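Long-range contacts in similarities with probable monooxygenase (Photorhabdus luminescens, PDB 4HB9), which binds flavin-adenine dinucleotide and probably acts as an aromatic-ring-hydroxylase-like monooxygenase: residues S38-H46 and M224-A235; Q127-Y135 and K144-H152. One frame throughout, in Å; residues are numbered along the deposited sequence.

Contact 1: S38-H46 and M224-A235; sequences SILPGYGIH and MWRAPVNIHVEA. With FAD (flavin-adenine dinucleotide), chain B.
Gly44-His46 and Met224-Pro228 pass as neighbouring strands of two different sheets, their axes 5.8 Å apart at 139°, and beyond them Leu40 N donates a nearly straight backbone hydrogen bond of 2.7 Å to Ile231 O. Trp225 carries the strand end of the contact. Its indole makes an offset edge-to-face pair with His46, planes at 75°, while one indole face takes two CH-pi contacts: Tyr43 CB sits 3.5 Å from the centroid of the six-membered ring, and Gly44 CA lies over the five-membered ring. Lacking a side chain, Gly44 brings its CA close over the indole and to within 3.4 Å of Arg226 O. The His46 imidazole, set beside its own backbone N (chi1 -66°), brings NE2 to Met224 O at 2.7 Å, with the acceptor in the ring plane.

Here the small antiparallel sheet that contains 44-47 meets the mixed sheet that contains 218-228, beside the isoalloxazine, consistent with an aromatic-hydroxylase-like flavoprotein. His46 N donates a hydrogen bond to FAD O4 at 2.8 Å, and Tyr43, whose side chain also touches Arg111, lays a face over the dimethylbenzene end, with CD2 3.3 Å from FAD C7. Further along, buried Leu40 drives its branched end into the turn that follows the strand, CG lying 3.4 Å from Val233 O and the two methyls reaching Val233 CG2 and Ala235 CB. Short, apolar Ala227 fits against the Gly42 carbonyl, whose oxygen also accepts from Arg189. Near the surface, Ile39 CG2 packs on Ile231 CD1, and Ile39 CD1 meets the edge of the His232 imidazole, whose NE2 is hydrogen-bonded to Glu292 OE2.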
loop_
_atom_site.group_PDB
_atom_site.type_symbol
_atom_site.label_atom_id
_atom_site.label_comp_id
_atom_site.label_asym_id
_atom_site.label_seq_id
_atom_site.Cartn_x
_atom_site.Cartn_y
_atom_site.Cartn_z
ATOM N N SER A 38 7.594 17.265 -2.176
ATOM C CA SER A 38 7.352 18.423 -1.306
ATOM C C SER A 38 6.854 17.969 0.064
ATOM O O SER A 38 7.258 18.512 1.101
ATOM C CB SER A 38 6.330 19.376 -1.937
ATOM O OG SER A 38 6.977 20.342 -2.741
ATOM N N ILE A 39 5.974 16.975 0.049
ATOM C CA ILE A 39 5.344 16.474 1.248
ATOM C C ILE A 39 5.734 15.008 1.412
ATOM O O ILE A 39 5.815 14.270 0.436
ATOM C CB ILE A 39 3.813 16.576 1.134
ATOM C CG1 ILE A 39 3.382 17.946 0.585
ATOM C CG2 ILE A 39 3.152 16.318 2.477
ATOM C CD1 ILE A 39 3.763 19.125 1.457
ATOM N N LEU A 40 5.978 14.588 2.642
ATOM C CA LEU A 40 6.256 13.180 2.899
ATOM C C LEU A 40 4.941 12.469 3.191
ATOM O O LEU A 40 4.020 13.077 3.726
ATOM C CB LEU A 40 7.194 13.045 4.084
ATOM C CG LEU A 40 8.509 13.805 4.003
ATOM C CD1 LEU A 40 9.263 13.588 5.292
ATOM C CD2 LEU A 40 9.336 13.410 2.786
ATOM N N PRO A 41 4.839 11.176 2.845
ATOM C CA PRO A 41 3.719 10.409 3.369
ATOM C C PRO A 41 3.761 10.360 4.911
ATOM O O PRO A 41 4.837 10.272 5.503
ATOM C CB PRO A 41 3.950 9.006 2.786
ATOM C CG PRO A 41 5.418 8.941 2.553
ATOM C CD PRO A 41 5.779 10.324 2.086
ATOM N N GLY A 42 2.595 10.372 5.539
ATOM C CA GLY A 42 2.495 10.437 6.996
ATOM C C GLY A 42 2.329 9.109 7.696
ATOM O O GLY A 42 2.132 9.062 8.924
ATOM N N TYR A 43 2.400 8.020 6.937
ATOM C CA TYR A 43 2.053 6.729 7.476
ATOM C C TYR A 43 3.148 5.696 7.406
ATOM O O TYR A 43 4.174 5.873 6.757
ATOM C CB TYR A 43 0.778 6.210 6.810
ATOM C CG TYR A 43 0.873 6.016 5.293
ATOM C CD1 TYR A 43 0.610 7.076 4.421
ATOM C CD2 TYR A 43 1.205 4.789 4.754
ATOM C CE1 TYR A 43 0.679 6.914 3.046
ATOM C CE2 TYR A 43 1.268 4.607 3.378
ATOM C CZ TYR A 43 0.991 5.661 2.534
ATOM O OH TYR A 43 1.058 5.470 1.190
ATOM N N GLY A 44 2.892 4.606 8.114
ATOM C CA GLY A 44 3.760 3.462 8.177
ATOM C C GLY A 44 3.244 2.271 7.390
ATOM O O GLY A 44 2.101 2.206 7.003
ATOM N N ILE A 45 4.133 1.348 7.112
ATOM C CA ILE A 45 3.792 0.113 6.411
ATOM C C ILE A 45 4.270 -1.040 7.286
ATOM O O ILE A 45 5.349 -0.984 7.855
ATOM C CB ILE A 45 4.441 0.109 5.027
ATOM C CG1 ILE A 45 3.645 1.056 4.128
ATOM C CG2 ILE A 45 4.447 -1.298 4.383
ATOM C CD1 ILE A 45 4.441 1.563 2.986
ATOM N N HIS A 46 3.441 -2.063 7.423
ATOM C CA HIS A 46 3.814 -3.278 8.116
ATOM C C HIS A 46 4.158 -4.318 7.081
ATOM O O HIS A 46 3.337 -4.618 6.239
ATOM C CB HIS A 46 2.655 -3.760 8.961
ATOM C CG HIS A 46 2.330 -2.836 10.084
ATOM N ND1 HIS A 46 1.250 -3.023 10.916
ATOM C CD2 HIS A 46 2.967 -1.727 10.527
ATOM C CE1 HIS A 46 1.228 -2.054 11.819
ATOM N NE2 HIS A 46 2.259 -1.255 11.606
HETATM N N MSE A 224 -0.024 0.604 15.474
HETATM C CA MSE A 224 1.078 1.556 15.525
HETATM C C MSE A 224 1.782 1.689 14.213
HETATM O O MSE A 224 1.881 0.721 13.450
HETATM C CB MSE A 224 2.071 1.086 16.594
HETATM C CG MSE A 224 1.609 1.612 17.959
HETATM SE SE MSE A 224 2.910 1.211 19.380
HETATM C CE MSE A 224 4.410 2.237 18.658
ATOM N N TRP A 225 2.248 2.897 13.932
ATOM C CA TRP A 225 3.088 3.173 12.781
ATOM C C TRP A 225 4.399 3.817 13.230
ATOM O O TRP A 225 4.440 4.573 14.193
ATOM C CB TRP A 225 2.441 4.190 11.873
ATOM C CG TRP A 225 1.332 3.724 10.979
ATOM C CD1 TRP A 225 1.097 2.472 10.514
ATOM C CD2 TRP A 225 0.323 4.570 10.402
ATOM N NE1 TRP A 225 -0.029 2.481 9.699
ATOM C CE2 TRP A 225 -0.514 3.758 9.623
ATOM C CE3 TRP A 225 0.037 5.931 10.496
ATOM C CZ2 TRP A 225 -1.615 4.273 8.937
ATOM C CZ3 TRP A 225 -1.040 6.440 9.787
ATOM C CH2 TRP A 225 -1.839 5.618 9.027
ATOM N N ARG A 226 5.438 3.583 12.453
ATOM C CA ARG A 226 6.583 4.462 12.437
ATOM C C ARG A 226 6.366 5.465 11.311
ATOM O O ARG A 226 6.003 5.091 10.204
ATOM C CB ARG A 226 7.855 3.635 12.319
ATOM C CG ARG A 226 8.125 3.023 13.691
ATOM C CD ARG A 226 9.408 2.314 13.788
ATOM N NE ARG A 226 10.580 3.166 13.622
ATOM C CZ ARG A 226 11.204 3.812 14.604
ATOM N NH1 ARG A 226 10.714 3.801 15.843
ATOM N NH2 ARG A 226 12.312 4.495 14.333
ATOM N N ALA A 227 6.497 6.744 11.614
ATOM C CA ALA A 227 6.150 7.786 10.661
ATOM C C ALA A 227 6.859 9.091 10.986
ATOM O O ALA A 227 7.285 9.293 12.104
ATOM C CB ALA A 227 4.643 7.991 10.656
ATOM N N PRO A 228 6.970 9.987 10.016
ATOM C CA PRO A 228 7.623 11.252 10.274
ATOM C C PRO A 228 6.787 12.229 11.133
ATOM O O PRO A 228 5.583 12.359 10.960
ATOM C CB PRO A 228 7.899 11.805 8.884
ATOM C CG PRO A 228 7.000 11.076 7.954
ATOM C CD PRO A 228 6.530 9.832 8.618
ATOM N N VAL A 229 7.459 12.899 12.056
ATOM C CA VAL A 229 6.837 13.901 12.919
ATOM C C VAL A 229 6.346 15.056 12.052
ATOM O O VAL A 229 5.213 15.477 12.174
ATOM C CB VAL A 229 7.827 14.422 13.977
ATOM C CG1 VAL A 229 7.253 15.615 14.751
ATOM C CG2 VAL A 229 8.202 13.308 14.919
ATOM N N ASN A 230 7.202 15.522 11.143
ATOM C CA ASN A 230 6.896 16.676 10.298
ATOM C C ASN A 230 6.950 16.242 8.855
ATOM O O ASN A 230 8.019 15.930 8.363
ATOM C CB ASN A 230 7.903 17.800 10.560
ATOM C CG ASN A 230 7.596 19.076 9.774
ATOM O OD1 ASN A 230 6.733 19.091 8.896
ATOM N ND2 ASN A 230 8.298 20.164 10.111
ATOM N N ILE A 231 5.812 16.215 8.174
ATOM C CA ILE A 231 5.785 15.738 6.778
ATOM C C ILE A 231 6.315 16.781 5.773
ATOM O O ILE A 231 6.386 16.496 4.576
ATOM C CB ILE A 231 4.385 15.259 6.360
ATOM C CG1 ILE A 231 3.359 16.396 6.407
ATOM C CG2 ILE A 231 3.947 14.104 7.256
ATOM C CD1 ILE A 231 2.013 16.014 5.842
ATOM N N HIS A 232 6.703 17.961 6.267
ATOM C CA HIS A 232 7.117 19.071 5.400
ATOM C C HIS A 232 8.611 19.288 5.362
ATOM O O HIS A 232 9.055 20.407 5.121
ATOM C CB HIS A 232 6.456 20.375 5.856
ATOM C CG HIS A 232 4.972 20.300 5.904
ATOM N ND1 HIS A 232 4.203 20.204 4.769
ATOM C CD2 HIS A 232 4.116 20.267 6.950
ATOM C CE1 HIS A 232 2.931 20.113 5.110
ATOM N NE2 HIS A 232 2.851 20.161 6.427
ATOM N N VAL A 233 9.394 18.240 5.597
ATOM C CA VAL A 233 10.850 18.319 5.485
ATOM C C VAL A 233 11.317 17.383 4.370
ATOM O O VAL A 233 10.537 16.550 3.877
ATOM C CB VAL A 233 11.558 17.965 6.805
ATOM C CG1 VAL A 233 11.062 18.856 7.927
ATOM C CG2 VAL A 233 11.352 16.499 7.184
ATOM N N GLU A 234 12.574 17.539 3.958
ATOM C CA GLU A 234 13.210 16.629 3.013
ATOM C C GLU A 234 13.247 15.230 3.623
ATOM O O GLU A 234 13.552 15.090 4.820
ATOM C CB GLU A 234 14.651 17.087 2.713
ATOM C CG GLU A 234 14.763 18.421 1.980
ATOM C CD GLU A 234 16.186 18.966 1.953
ATOM O OE1 GLU A 234 17.152 18.168 2.022
ATOM O OE2 GLU A 234 16.341 20.207 1.855
ATOM N N ALA A 235 12.978 14.222 2.805
ATOM C CA ALA A 235 13.009 12.816 3.206
ATOM C C ALA A 235 14.213 12.435 4.044
ATOM O O ALA A 235 14.060 11.815 5.098
ATOM C CB ALA A 235 12.917 11.923 1.978
HETATM P PA FAD B . 2.372 2.931 -5.352
HETATM O O1A FAD B . 3.356 2.554 -4.276
HETATM O O2A FAD B . 1.186 3.813 -5.164
HETATM O O5B FAD B . 3.206 3.476 -6.605
HETATM C C5B FAD B . 2.581 3.937 -7.788
HETATM C C4B FAD B . 3.598 4.852 -8.441
HETATM O O4B FAD B . 3.171 5.129 -9.787
HETATM C C3B FAD B . 3.768 6.201 -7.715
HETATM O O3B FAD B . 5.146 6.544 -7.559
HETATM C C2B FAD B . 3.045 7.156 -8.643
HETATM O O2B FAD B . 3.502 8.495 -8.612
HETATM C C1B FAD B . 3.327 6.513 -10.009
HETATM N N9A FAD B . 2.408 6.872 -11.090
HETATM C C8A FAD B . 1.049 6.902 -11.050
HETATM N N7A FAD B . 0.531 7.211 -12.273
HETATM C C5A FAD B . 1.588 7.387 -13.095
HETATM C C6A FAD B . 1.732 7.746 -14.519
HETATM N N6A FAD B . 0.599 7.981 -15.219
HETATM N N1A FAD B . 2.976 7.854 -15.030
HETATM C C2A FAD B . 4.072 7.596 -14.281
HETATM N N3A FAD B . 4.024 7.261 -12.976
HETATM C C4A FAD B . 2.812 7.143 -12.339
HETATM N N1 FAD B . 0.335 -1.951 2.686
HETATM C C2 FAD B . 0.833 -2.961 3.434
HETATM O O2 FAD B . 1.187 -4.070 2.902
HETATM N N3 FAD B . 0.976 -2.809 4.764
HETATM C C4 FAD B . 0.606 -1.724 5.451
HETATM O O4 FAD B . 0.768 -1.672 6.699
HETATM C C4X FAD B . 0.016 -0.602 4.714
HETATM N N5 FAD B . -0.376 0.550 5.329
HETATM C C5X FAD B . -0.922 1.549 4.597
HETATM C C6 FAD B . -1.351 2.720 5.211
HETATM C C7 FAD B . -1.909 3.768 4.476
HETATM C C7M FAD B . -2.375 5.046 5.147
HETATM C C8 FAD B . -2.061 3.630 3.018
HETATM C C8M FAD B . -2.651 4.752 2.191
HETATM C C9 FAD B . -1.634 2.460 2.396
HETATM C C9A FAD B . -1.069 1.409 3.117
HETATM N N10 FAD B . -0.641 0.223 2.479
HETATM C C10 FAD B . -0.102 -0.803 3.248
HETATM C "C1'" FAD B . -0.803 0.001 1.028
HETATM C "C2'" FAD B . 0.448 0.346 0.223
HETATM O "O2'" FAD B . 0.935 1.633 0.562
HETATM C "C3'" FAD B . 0.105 0.309 -1.264
HETATM O "O3'" FAD B . -0.699 -0.841 -1.519
HETATM C "C4'" FAD B . 1.372 0.223 -2.103
HETATM O "O4'" FAD B . 1.929 1.522 -2.178
HETATM C "C5'" FAD B . 1.105 -0.274 -3.508
HETATM O "O5'" FAD B . 2.346 -0.308 -4.181
HETATM P P FAD B . 2.356 0.069 -5.746
HETATM O O1P FAD B . 3.818 0.036 -6.124
HETATM O O2P FAD B . 1.356 -0.801 -6.461
HETATM O O3P FAD B . 1.770 1.553 -5.914
#

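Contact 2: Q127-Y135 and K144-H152; sequences QWNKTFVRY and KIFFADGSH. With FAD (flavin-adenine dinucleotide), chain B.
Lys144 O faces Tyr135 CA at 3.2 Å in a CA-H...O contact, at one end of an antiparallel beta hairpin whose strands carry a classic bulge. Ile145 turns to the buried side, where its CG2 meets the edge of the Phe132 ring at CD1; a branched aliphatic fills this place beside Tyr30 and Val155. Phe146 holds the bulge: its carbonyl receives Val133 N at 2.9 Å and, weakly, Arg134 N, while its own N returns a straight bond to Arg134 O. On the other side of the sheet its ring lies under the Arg134 guanidinium, centres 3.8 Å apart and planes at 18°, a cation-pi stack that lets a charged group cover an aromatic face while NH1 pairs with Glu136.

Phe147 gives one face to the aliphatic part of Lys130, whose chain, bent at chi2 (-86°), passes CD over the ring. It also opens a type I turn that runs to Gly150, in which Ala148 N reaches Thr131 O at 2.7 Å and its small CB packs on Val133 CG2. Next to Thr131, the N and O of Phe132 meet the adenine of FAD at N1A and N6A. Asp149 makes an Asx turn with Ser151 N, and waters tie its OD2 to Asn129 O and Lys130 NZ. Ser151 OG donates to Asp149 OD1 and accepts from Lys130 NZ at 2.7 Å.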
loop_
_atom_site.group_PDB
_atom_site.type_symbol
_atom_site.label_atom_id
_atom_site.label_comp_id
_atom_site.label_asym_id
_atom_site.label_seq_id
_atom_site.Cartn_x
_atom_site.Cartn_y
_atom_site.Cartn_z
ATOM N N GLN A 127 13.474 7.512 -14.262
ATOM C CA GLN A 127 13.314 8.718 -15.062
ATOM C C GLN A 127 12.156 9.495 -14.462
ATOM O O GLN A 127 10.982 9.106 -14.591
ATOM C CB GLN A 127 12.998 8.341 -16.507
ATOM C CG GLN A 127 13.815 7.171 -17.036
ATOM C CD GLN A 127 15.311 7.377 -16.923
ATOM O OE1 GLN A 127 16.075 6.449 -16.536
ATOM N NE2 GLN A 127 15.761 8.572 -17.290
ATOM N N TRP A 128 12.495 10.599 -13.809
ATOM C CA TRP A 128 11.535 11.406 -13.084
ATOM C C TRP A 128 10.788 12.307 -14.044
ATOM O O TRP A 128 11.248 12.528 -15.159
ATOM C CB TRP A 128 12.257 12.249 -12.025
ATOM C CG TRP A 128 13.066 11.430 -11.055
ATOM C CD1 TRP A 128 14.404 11.200 -11.100
ATOM C CD2 TRP A 128 12.571 10.723 -9.912
ATOM N NE1 TRP A 128 14.781 10.394 -10.051
ATOM C CE2 TRP A 128 13.675 10.100 -9.297
ATOM C CE3 TRP A 128 11.299 10.546 -9.358
ATOM C CZ2 TRP A 128 13.549 9.303 -8.143
ATOM C CZ3 TRP A 128 11.177 9.761 -8.176
ATOM C CH2 TRP A 128 12.299 9.154 -7.600
ATOM N N ASN A 129 9.626 12.802 -13.609
ATOM C CA ASN A 129 8.799 13.734 -14.376
ATOM C C ASN A 129 8.323 13.173 -15.709
ATOM O O ASN A 129 8.243 13.882 -16.704
ATOM C CB ASN A 129 9.538 15.051 -14.594
ATOM C CG ASN A 129 10.057 15.639 -13.297
ATOM O OD1 ASN A 129 9.280 16.133 -12.478
ATOM N ND2 ASN A 129 11.369 15.576 -13.096
ATOM N N LYS A 130 8.011 11.890 -15.703
ATOM C CA LYS A 130 7.580 11.174 -16.867
ATOM C C LYS A 130 6.210 10.596 -16.555
ATOM O O LYS A 130 6.094 9.547 -15.901
ATOM C CB LYS A 130 8.590 10.073 -17.188
ATOM C CG LYS A 130 9.928 10.610 -17.669
ATOM C CD LYS A 130 9.859 10.830 -19.176
ATOM C CE LYS A 130 10.955 11.710 -19.718
ATOM N NZ LYS A 130 10.955 11.575 -21.209
ATOM N N THR A 131 5.170 11.289 -17.013
ATOM C CA THR A 131 3.797 10.859 -16.779
ATOM C C THR A 131 3.310 10.047 -17.970
ATOM O O THR A 131 3.086 10.595 -19.047
ATOM C CB THR A 131 2.866 12.082 -16.570
ATOM O OG1 THR A 131 3.265 12.767 -15.387
ATOM C CG2 THR A 131 1.412 11.681 -16.421
ATOM N N PHE A 132 3.113 8.751 -17.753
ATOM C CA PHE A 132 2.570 7.876 -18.763
ATOM C C PHE A 132 1.166 8.337 -19.170
ATOM O O PHE A 132 0.340 8.678 -18.321
ATOM C CB PHE A 132 2.524 6.436 -18.261
ATOM C CG PHE A 132 1.705 5.541 -19.113
ATOM C CD1 PHE A 132 2.290 4.801 -20.119
ATOM C CD2 PHE A 132 0.336 5.473 -18.942
ATOM C CE1 PHE A 132 1.522 3.981 -20.929
ATOM C CE2 PHE A 132 -0.443 4.660 -19.743
ATOM C CZ PHE A 132 0.154 3.904 -20.738
ATOM N N VAL A 133 0.915 8.350 -20.475
ATOM C CA VAL A 133 -0.401 8.690 -21.029
ATOM C C VAL A 133 -0.987 7.498 -21.816
ATOM O O VAL A 133 -2.151 7.147 -21.642
ATOM C CB VAL A 133 -0.309 9.935 -21.945
ATOM C CG1 VAL A 133 -1.612 10.162 -22.703
ATOM C CG2 VAL A 133 0.062 11.177 -21.132
ATOM N N ARG A 134 -0.187 6.865 -22.667
ATOM C CA ARG A 134 -0.626 5.689 -23.416
ATOM C C ARG A 134 0.534 4.926 -24.014
ATOM O O ARG A 134 1.645 5.416 -24.061
ATOM C CB ARG A 134 -1.607 6.080 -24.541
ATOM C CG ARG A 134 -0.982 6.889 -25.654
ATOM C CD ARG A 134 -2.025 7.403 -26.658
ATOM N NE ARG A 134 -1.372 8.312 -27.598
ATOM C CZ ARG A 134 -0.854 7.958 -28.770
ATOM N NH1 ARG A 134 -0.924 6.700 -29.203
ATOM N NH2 ARG A 134 -0.268 8.875 -29.524
ATOM N N TYR A 135 0.254 3.716 -24.485
ATOM C CA TYR A 135 1.212 2.969 -25.252
ATOM C C TYR A 135 0.635 2.519 -26.585
ATOM O O TYR A 135 -0.601 2.470 -26.760
ATOM C CB TYR A 135 1.678 1.744 -24.475
ATOM C CG TYR A 135 0.603 0.716 -24.240
ATOM C CD1 TYR A 135 0.304 -0.250 -25.208
ATOM C CD2 TYR A 135 -0.104 0.692 -23.048
ATOM C CE1 TYR A 135 -0.674 -1.208 -24.991
ATOM C CE2 TYR A 135 -1.080 -0.260 -22.812
ATOM C CZ TYR A 135 -1.370 -1.200 -23.786
ATOM O OH TYR A 135 -2.325 -2.151 -23.550
ATOM N N LYS A 144 5.790 1.280 -27.794
ATOM C CA LYS A 144 6.101 2.692 -27.775
ATOM C C LYS A 144 5.297 3.292 -26.626
ATOM O O LYS A 144 4.085 3.143 -26.591
ATOM C CB LYS A 144 5.724 3.356 -29.117
ATOM C CG LYS A 144 6.130 4.813 -29.203
ATOM C CD LYS A 144 5.935 5.368 -30.603
ATOM C CE LYS A 144 6.566 6.746 -30.730
ATOM N NZ LYS A 144 6.219 7.445 -32.008
ATOM N N ILE A 145 5.985 3.958 -25.699
ATOM C CA ILE A 145 5.339 4.612 -24.565
ATOM C C ILE A 145 5.300 6.108 -24.799
ATOM O O ILE A 145 6.323 6.695 -25.117
ATOM C CB ILE A 145 6.123 4.385 -23.244
ATOM C CG1 ILE A 145 6.485 2.907 -23.059
ATOM C CG2 ILE A 145 5.295 4.885 -22.061
ATOM C CD1 ILE A 145 7.603 2.689 -22.042
ATOM N N PHE A 146 4.132 6.728 -24.611
ATOM C CA PHE A 146 3.993 8.177 -24.724
ATOM C C PHE A 146 3.796 8.831 -23.363
ATOM O O PHE A 146 2.944 8.398 -22.606
ATOM C CB PHE A 146 2.759 8.511 -25.564
ATOM C CG PHE A 146 2.834 7.999 -26.980
ATOM C CD1 PHE A 146 3.205 8.836 -28.018
ATOM C CD2 PHE A 146 2.557 6.678 -27.267
ATOM C CE1 PHE A 146 3.269 8.372 -29.326
ATOM C CE2 PHE A 146 2.630 6.201 -28.573
ATOM C CZ PHE A 146 2.979 7.051 -29.608
ATOM N N PHE A 147 4.524 9.911 -23.110
ATOM C CA PHE A 147 4.416 10.665 -21.871
ATOM C C PHE A 147 3.734 12.012 -22.050
ATOM O O PHE A 147 3.628 12.534 -23.161
ATOM C CB PHE A 147 5.803 10.814 -21.249
ATOM C CG PHE A 147 6.486 9.506 -21.049
ATOM C CD1 PHE A 147 6.119 8.678 -19.996
ATOM C CD2 PHE A 147 7.452 9.070 -21.934
ATOM C CE1 PHE A 147 6.719 7.441 -19.814
ATOM C CE2 PHE A 147 8.061 7.834 -21.761
ATOM C CZ PHE A 147 7.697 7.020 -20.697
ATOM N N ALA A 148 3.247 12.568 -20.945
ATOM C CA ALA A 148 2.415 13.787 -20.980
ATOM C C ALA A 148 3.156 15.004 -21.534
ATOM O O ALA A 148 2.539 15.927 -22.075
ATOM C CB ALA A 148 1.906 14.115 -19.591
ATOM N N ASP A 149 4.472 15.015 -21.362
ATOM C CA ASP A 149 5.292 16.124 -21.868
ATOM C C ASP A 149 5.572 15.995 -23.369
ATOM O O ASP A 149 6.269 16.848 -23.949
ATOM C CB ASP A 149 6.608 16.251 -21.086
ATOM C CG ASP A 149 7.575 15.089 -21.327
ATOM O OD1 ASP A 149 7.226 14.060 -21.959
ATOM O OD2 ASP A 149 8.722 15.209 -20.848
ATOM N N GLY A 150 5.053 14.936 -23.993
ATOM C CA GLY A 150 5.189 14.754 -25.446
ATOM C C GLY A 150 6.380 13.888 -25.849
ATOM O O GLY A 150 6.606 13.624 -27.039
ATOM N N SER A 151 7.146 13.417 -24.868
ATOM C CA SER A 151 8.234 12.504 -25.165
ATOM C C SER A 151 7.721 11.078 -25.342
ATOM O O SER A 151 6.550 10.784 -25.048
ATOM C CB SER A 151 9.324 12.567 -24.085
ATOM O OG SER A 151 8.832 12.189 -22.809
ATOM N N HIS A 152 8.605 10.206 -25.832
ATOM C CA HIS A 152 8.315 8.782 -25.994
ATOM C C HIS A 152 9.571 7.946 -25.831
ATOM O O HIS A 152 10.702 8.438 -25.981
ATOM C CB HIS A 152 7.690 8.483 -27.353
ATOM C CG HIS A 152 8.637 8.697 -28.489
ATOM N ND1 HIS A 152 9.381 7.675 -29.044
ATOM C CD2 HIS A 152 9.008 9.829 -29.130
ATOM C CE1 HIS A 152 10.152 8.168 -29.996
ATOM N NE2 HIS A 152 9.946 9.473 -30.067
HETATM P PA FAD B . 2.372 2.931 -5.352
HETATM O O1A FAD B . 3.356 2.554 -4.276
HETATM O O2A FAD B . 1.186 3.813 -5.164
HETATM O O5B FAD B . 3.206 3.476 -6.605
HETATM C C5B FAD B . 2.581 3.937 -7.788
HETATM C C4B FAD B . 3.598 4.852 -8.441
HETATM O O4B FAD B . 3.171 5.129 -9.787
HETATM C C3B FAD B . 3.768 6.201 -7.715
HETATM O O3B FAD B . 5.146 6.544 -7.559
HETATM C C2B FAD B . 3.045 7.156 -8.643
HETATM O O2B FAD B . 3.502 8.495 -8.612
HETATM C C1B FAD B . 3.327 6.513 -10.009
HETATM N N9A FAD B . 2.408 6.872 -11.090
HETATM C C8A FAD B . 1.049 6.902 -11.050
HETATM N N7A FAD B . 0.531 7.211 -12.273
HETATM C C5A FAD B . 1.588 7.387 -13.095
HETATM C C6A FAD B . 1.732 7.746 -14.519
HETATM N N6A FAD B . 0.599 7.981 -15.219
HETATM N N1A FAD B . 2.976 7.854 -15.030
HETATM C C2A FAD B . 4.072 7.596 -14.281
HETATM N N3A FAD B . 4.024 7.261 -12.976
HETATM C C4A FAD B . 2.812 7.143 -12.339
HETATM N N1 FAD B . 0.335 -1.951 2.686
HETATM C C2 FAD B . 0.833 -2.961 3.434
HETATM O O2 FAD B . 1.187 -4.070 2.902
HETATM N N3 FAD B . 0.976 -2.809 4.764
HETATM C C4 FAD B . 0.606 -1.724 5.451
HETATM O O4 FAD B . 0.768 -1.672 6.699
HETATM C C4X FAD B . 0.016 -0.602 4.714
HETATM N N5 FAD B . -0.376 0.550 5.329
HETATM C C5X FAD B . -0.922 1.549 4.597
HETATM C C6 FAD B . -1.351 2.720 5.211
HETATM C C7 FAD B . -1.909 3.768 4.476
HETATM C C7M FAD B . -2.375 5.046 5.147
HETATM C C8 FAD B . -2.061 3.630 3.018
HETATM C C8M FAD B . -2.651 4.752 2.191
HETATM C C9 FAD B . -1.634 2.460 2.396
HETATM C C9A FAD B . -1.069 1.409 3.117
HETATM N N10 FAD B . -0.641 0.223 2.479
HETATM C C10 FAD B . -0.102 -0.803 3.248
HETATM C "C1'" FAD B . -0.803 0.001 1.028
HETATM C "C2'" FAD B . 0.448 0.346 0.223
HETATM O "O2'" FAD B . 0.935 1.633 0.562
HETATM C "C3'" FAD B . 0.105 0.309 -1.264
HETATM O "O3'" FAD B . -0.699 -0.841 -1.519
HETATM C "C4'" FAD B . 1.372 0.223 -2.103
HETATM O "O4'" FAD B . 1.929 1.522 -2.178
HETATM C "C5'" FAD B . 1.105 -0.274 -3.508
HETATM O "O5'" FAD B . 2.346 -0.308 -4.181
HETATM P P FAD B . 2.356 0.069 -5.746
HETATM O O1P FAD B . 3.818 0.036 -6.124
HETATM O O2P FAD B . 1.356 -0.801 -6.461
HETATM O O3P FAD B . 1.770 1.553 -5.914
HETATM O O HOH W 1 5.697 13.654 -18.673
HETATM O O HOH W 2 9.706 15.361 -18.324
HETATM O O HOH W 3 11.012 14.596 -21.823
#

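Both contacts touch the same FAD but at opposite ends: contact 1 lies by the isoalloxazine and contact 2 by the adenine, their centres 29 Å apart and their nearest atoms about 10 Å apart. Each is only partly buried, and contact 2 sits farther from the centre of the chain. Contact 1 joins two sheets through segments far apart in sequence, and it relies on side-chain packing with one backbone bond and one histidine-to-carbonyl bond. Contact 2 joins adjacent strands of one hairpin, where backbone ladder bonds dominate, supplemented by a stacked arginine and by water-linked lysine and aspartate. In both, backbone polar atoms of the first segment recognise the cofactor.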